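Local coordinates for ACT domain protein (Streptococcus pneumoniae, PDB 1ZPV), which is of unknown function but consists of an ACT domain, a fold that commonly senses small ligands in regulatory proteins, and forms a homodimer, at the interface of chains A and B and the interface of chains A and C. Numbering follows the deposited sequence. Chains: chain A/B/C, ACT domain protein.

Contact 1 and contact 2 lie about 16 Å apart, measured between the centres of their C-alpha atoms, and place chain A between two copies of itself. Strand 32-41 serves both: A:Asp34 and A:Asp35 face chain B in contact 1, whereas A:Gln38 of the same strand reaches chain C in contact 2, where helix 18-28 of chain A joins it. C:Asp34 and C:Asp35, the counterparts of A:Asp34 and A:Asp35, return in contact 2, so one stretch of sequence is used against different partners. The protein is a homodimer; contact 1, sheet against sheet, looks the likelier dimer surface, and contact 2 may be crystal packing.

Contact 1: the interface of chains A and B. Residues chain A 5, 7, 34-35, 48-50, 82, 85; chain B 11, 41-44, 46.
Mainly the beta-sheet of the ACT domain supplies one side of this two-fold symmetric interface; the turn between strands 35-41 and 44-53 of chain B, the residues flanking it and B:Val11 of strand 4-12 supply the other. A:Lys5 is extended, CG anti to the backbone N (chi1 177°), and meets B:Asp42 tip to tip. Its terminal amine nitrogen NZ lies 2.6 Å from carboxylate OD2 of B:Asp42, on the syn lone pair, and 3.1 Å from OE2 of B:Glu43, which it approaches from above the carboxylate plane. Both contacts are salt bridges, and the two acids probably help keep the lysine charged. B:Asp42 is held at its backbone too: its N donates an almost straight bond (173° at H) to OD2 of A:Asp35, 2.9 Å away, on the anti lone pair of that carboxylate. A water joins OD1 of B:Asp42 to the carbonyl O of A:Asp34.

B:Tyr44 points its phenol toward chain A. CD1 of A:Ile7 sits over the rim of one ring face, while CG of B:Glu43, the residue before the tyrosine, lies over the rim of the other face. A second water, in the ring plane at its edge, links the hydroxyl OH of B:Tyr44 (2.7 Å) to the carbonyl O of A:Ala82.

Apolar groups fill the middle. B:Leu41 slides past A:Val50 in the opposite direction, its CD2 3.7 Å from CG2 of that valine and equally near CB of A:Met48. The selenomethionine chain of A:Met48 bends at its last torsion (chi3 66°), bringing CE 3.7 Å from CG2 of B:Val11 and close to B:Thr46. At the border, CZ of A:Phe85 packs 3.8 Å from CG1 of B:Val11. Within chain A the patch spans strands 4-12, 32-41 and 44-53 and extends to the 3-10 helix 82-84 and the segment after it.

Contact 2: the interface of chains A and C. Residues chain A 19-20, 23, 38; chain C 33-36.
The direct hydrogen bond seen across this patch comes from A:Gln38, whose side chain crosses C:Asp35 at about a right angle. Its CG takes the crowded position between backbone N and carbonyl carbon (chi1 88°), and the chain then extends to place the amide against the carboxylate, the two planes 25° apart. As modelled, NE2 donates to OD1 of C:Asp35 over 2.8 Å, a bent bond (133° at H). OD1 also accepts the backbone N of C:Ile36 at 2.9 Å; both donors come from above the carboxylate plane and may help fix the acid. Amide OE1 of A:Gln38, however, lies 2.9 Å from that same OD1 and 3.1 Å from the carbonyl O of C:Ile36. These are acceptor-acceptor clashes; the amide may be turned over, its NH2 then facing both oxygens.

Two waters join helix 18-28 of chain A to the backbone of chain C. One connects the amide N of A:Ala20 to the carbonyl O of C:Asp34. The other bridges OG of A:Ser23, 2.7 Å away, and the backbone N of C:Ile33. The serine hydroxyl, also in its crowded position, donates back to the carbonyl O of A:Val19 at 2.7 Å, from above the carbonyl plane, while the same oxygen also meets that water.

Carbon-carbon contact is sparse, CG1 of A:Val19 being 4.0 Å from CG2 of C:Ile33; A:Val19 and A:Ala20 pack mainly on the backbone carbonyls of C:Ile33 and C:Asp34.

This two-fold contact sets helix 18-28 and strand 32-41 against strand 32-41 of chain C. Partly water-mediated, it joins chains A and C among the three copies deposited; the homodimer is more likely contact 1, and this may be a crystal contact.

Contact 1: the interface of chains A and B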
# COMPACT_ATOMS: atom_id res chain seq x y z
N LYS A 5 9.56 -11.61 2.62
CA LYS A 5 8.54 -10.85 1.88
C LYS A 5 7.33 -10.65 2.78
O LYS A 5 7.02 -11.50 3.61
CB LYS A 5 8.16 -11.57 0.57
CG LYS A 5 7.06 -10.93 -0.29
CD LYS A 5 6.95 -11.77 -1.58
CE LYS A 5 6.50 -10.91 -2.72
NZ LYS A 5 6.70 -11.52 -4.08
N ILE A 7 3.36 -8.18 3.40
CA ILE A 7 2.34 -7.27 2.91
C ILE A 7 2.02 -6.31 4.02
O ILE A 7 1.72 -6.73 5.17
CB ILE A 7 1.02 -7.99 2.53
CG1 ILE A 7 1.26 -9.11 1.51
CG2 ILE A 7 0.03 -6.96 1.99
CD1 ILE A 7 1.61 -10.49 2.09
N ASP A 34 8.07 -3.85 -3.60
CA ASP A 34 7.83 -4.60 -4.84
C ASP A 34 6.55 -4.11 -5.56
O ASP A 34 6.46 -4.13 -6.78
CB ASP A 34 7.70 -6.07 -4.48
CG ASP A 34 9.01 -6.64 -4.00
OD1 ASP A 34 9.98 -6.59 -4.78
OD2 ASP A 34 9.09 -7.10 -2.85
N ASP A 35 5.57 -3.68 -4.78
CA ASP A 35 4.34 -3.06 -5.35
C ASP A 35 3.69 -2.22 -4.28
O ASP A 35 3.89 -2.43 -3.07
CB ASP A 35 3.35 -4.13 -5.89
CG ASP A 35 2.42 -3.58 -7.00
OD1 ASP A 35 2.44 -2.36 -7.25
OD2 ASP A 35 1.71 -4.40 -7.65
N MSE A 48 -1.65 -0.09 0.62
CA MSE A 48 -1.02 -1.40 0.78
C MSE A 48 0.28 -1.48 -0.00
O MSE A 48 0.41 -0.89 -1.10
CB MSE A 48 -1.99 -2.49 0.36
CG MSE A 48 -3.20 -2.59 1.28
SE MSE A 48 -4.50 -3.96 0.85
CE MSE A 48 -3.35 -5.44 1.19
N ALA A 49 1.28 -2.13 0.58
CA ALA A 49 2.58 -2.31 -0.11
C ALA A 49 3.07 -3.75 0.10
O ALA A 49 2.85 -4.32 1.16
CB ALA A 49 3.59 -1.32 0.44
N VAL A 50 3.64 -4.35 -0.92
CA VAL A 50 4.33 -5.62 -0.76
C VAL A 50 5.80 -5.22 -0.72
O VAL A 50 6.27 -4.43 -1.57
CB VAL A 50 4.05 -6.59 -1.93
CG1 VAL A 50 5.00 -7.82 -1.93
CG2 VAL A 50 2.62 -7.05 -1.90
N ALA A 82 4.67 -12.99 4.17
CA ALA A 82 4.16 -13.67 2.99
C ALA A 82 4.26 -15.17 3.11
O ALA A 82 3.65 -15.88 2.31
CB ALA A 82 4.88 -13.19 1.74
N PHE A 85 1.19 -17.57 2.93
CA PHE A 85 0.63 -18.05 1.67
C PHE A 85 1.49 -19.09 0.93
O PHE A 85 0.98 -19.84 0.08
CB PHE A 85 0.30 -16.85 0.78
CG PHE A 85 -0.53 -15.79 1.49
CD1 PHE A 85 -1.90 -15.99 1.71
CD2 PHE A 85 0.05 -14.64 1.97
CE1 PHE A 85 -2.64 -15.03 2.39
CE2 PHE A 85 -0.69 -13.68 2.65
CZ PHE A 85 -2.04 -13.87 2.85
N VAL B 11 -6.28 -10.26 1.91
CA VAL B 11 -5.07 -10.59 1.17
C VAL B 11 -5.06 -12.09 0.93
O VAL B 11 -5.27 -12.89 1.87
CB VAL B 11 -3.74 -10.28 1.95
CG1 VAL B 11 -2.49 -10.59 1.03
CG2 VAL B 11 -3.71 -8.87 2.42
N LEU B 41 -1.76 -6.91 -6.31
CA LEU B 41 -0.65 -6.20 -5.69
C LEU B 41 0.48 -7.22 -5.67
O LEU B 41 0.39 -8.21 -4.94
CB LEU B 41 -1.02 -5.74 -4.27
CG LEU B 41 -0.07 -4.83 -3.50
CD1 LEU B 41 -0.08 -3.44 -4.05
CD2 LEU B 41 -0.39 -4.87 -1.97
N ASP B 42 1.52 -7.00 -6.48
CA ASP B 42 2.57 -8.02 -6.68
C ASP B 42 1.87 -9.37 -7.03
O ASP B 42 1.06 -9.40 -7.94
CB ASP B 42 3.51 -8.09 -5.45
CG ASP B 42 4.78 -8.93 -5.69
OD1 ASP B 42 5.68 -8.48 -6.42
OD2 ASP B 42 4.87 -10.05 -5.16
N GLU B 43 2.12 -10.46 -6.31
CA GLU B 43 1.56 -11.75 -6.69
C GLU B 43 0.24 -12.06 -5.96
O GLU B 43 -0.26 -13.19 -6.00
CB GLU B 43 2.58 -12.86 -6.41
CG GLU B 43 3.05 -12.92 -4.94
CD GLU B 43 3.94 -14.11 -4.61
OE1 GLU B 43 3.76 -15.17 -5.25
OE2 GLU B 43 4.83 -13.99 -3.70
N TYR B 44 -0.32 -11.04 -5.30
CA TYR B 44 -1.47 -11.22 -4.39
C TYR B 44 -2.72 -10.49 -4.90
O TYR B 44 -2.62 -9.53 -5.65
CB TYR B 44 -1.09 -10.70 -2.98
CG TYR B 44 0.18 -11.32 -2.48
CD1 TYR B 44 0.21 -12.63 -2.04
CD2 TYR B 44 1.37 -10.60 -2.52
CE1 TYR B 44 1.41 -13.21 -1.63
CE2 TYR B 44 2.54 -11.15 -2.12
CZ TYR B 44 2.56 -12.44 -1.67
OH TYR B 44 3.77 -12.93 -1.30
N THR B 46 -5.95 -8.43 -3.52
CA THR B 46 -6.29 -7.71 -2.32
C THR B 46 -7.64 -6.99 -2.48
O THR B 46 -8.02 -6.61 -3.59
CB THR B 46 -5.24 -6.66 -1.97
OG1 THR B 46 -5.36 -5.55 -2.86
CG2 THR B 46 -3.81 -7.26 -2.06
O HOH W 1 5.60 -6.50 -8.12
O HOH W 2 3.46 -15.38 -0.23

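Contact 2: the interface of chains A and C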
# COMPACT_ATOMS: atom_id res chain seq x y z
N VAL A 19 1.79 8.58 2.27
CA VAL A 19 2.61 7.85 1.29
C VAL A 19 4.12 8.13 1.51
O VAL A 19 4.93 7.21 1.57
CB VAL A 19 2.17 8.16 -0.17
CG1 VAL A 19 3.19 7.61 -1.17
CG2 VAL A 19 0.79 7.57 -0.45
N ALA A 20 4.46 9.40 1.69
CA ALA A 20 5.86 9.82 2.01
C ALA A 20 6.33 9.22 3.34
O ALA A 20 7.44 8.80 3.44
CB ALA A 20 5.97 11.33 2.07
N SER A 23 6.39 5.11 2.86
CA SER A 23 7.52 4.77 1.94
C SER A 23 8.91 5.10 2.52
O SER A 23 9.86 4.29 2.40
CB SER A 23 7.33 5.35 0.52
OG SER A 23 7.36 6.78 0.50
N GLN A 38 -2.78 2.73 -3.36
CA GLN A 38 -3.41 3.61 -2.39
C GLN A 38 -4.83 3.89 -2.87
O GLN A 38 -5.06 4.06 -4.08
CB GLN A 38 -2.60 4.89 -2.21
CG GLN A 38 -2.99 5.98 -3.22
CD GLN A 38 -1.93 7.05 -3.43
OE1 GLN A 38 -0.79 6.75 -3.80
NE2 GLN A 38 -2.31 8.30 -3.22
N ILE C 33 8.85 10.19 -1.75
CA ILE C 33 7.71 9.85 -2.62
C ILE C 33 6.43 10.41 -2.01
O ILE C 33 5.91 9.87 -1.05
CB ILE C 33 7.57 8.34 -2.82
CG1 ILE C 33 8.80 7.80 -3.56
CG2 ILE C 33 6.31 8.02 -3.64
CD1 ILE C 33 8.76 6.22 -3.75
N ASP C 34 5.94 11.53 -2.55
CA ASP C 34 4.71 12.12 -2.03
C ASP C 34 3.45 11.38 -2.50
O ASP C 34 2.42 11.35 -1.80
CB ASP C 34 4.65 13.57 -2.47
CG ASP C 34 5.74 14.39 -1.83
OD1 ASP C 34 6.00 14.14 -0.66
OD2 ASP C 34 6.37 15.22 -2.51
N ASP C 35 3.53 10.83 -3.70
CA ASP C 35 2.37 10.16 -4.30
C ASP C 35 2.89 9.29 -5.43
O ASP C 35 3.97 9.55 -5.98
CB ASP C 35 1.34 11.21 -4.79
CG ASP C 35 -0.08 10.66 -4.88
OD1 ASP C 35 -0.29 9.43 -4.78
OD2 ASP C 35 -1.00 11.49 -5.07
N ILE C 36 2.12 8.25 -5.76
CA ILE C 36 2.53 7.26 -6.73
C ILE C 36 1.30 6.57 -7.34
O ILE C 36 0.24 6.46 -6.71
CB ILE C 36 3.56 6.25 -6.09
CG1 ILE C 36 4.27 5.40 -7.15
CG2 ILE C 36 2.97 5.45 -4.89
CD1 ILE C 36 5.55 4.78 -6.63
O HOH W 3 2.55 11.74 1.08
O HOH W 4 9.47 8.43 0.52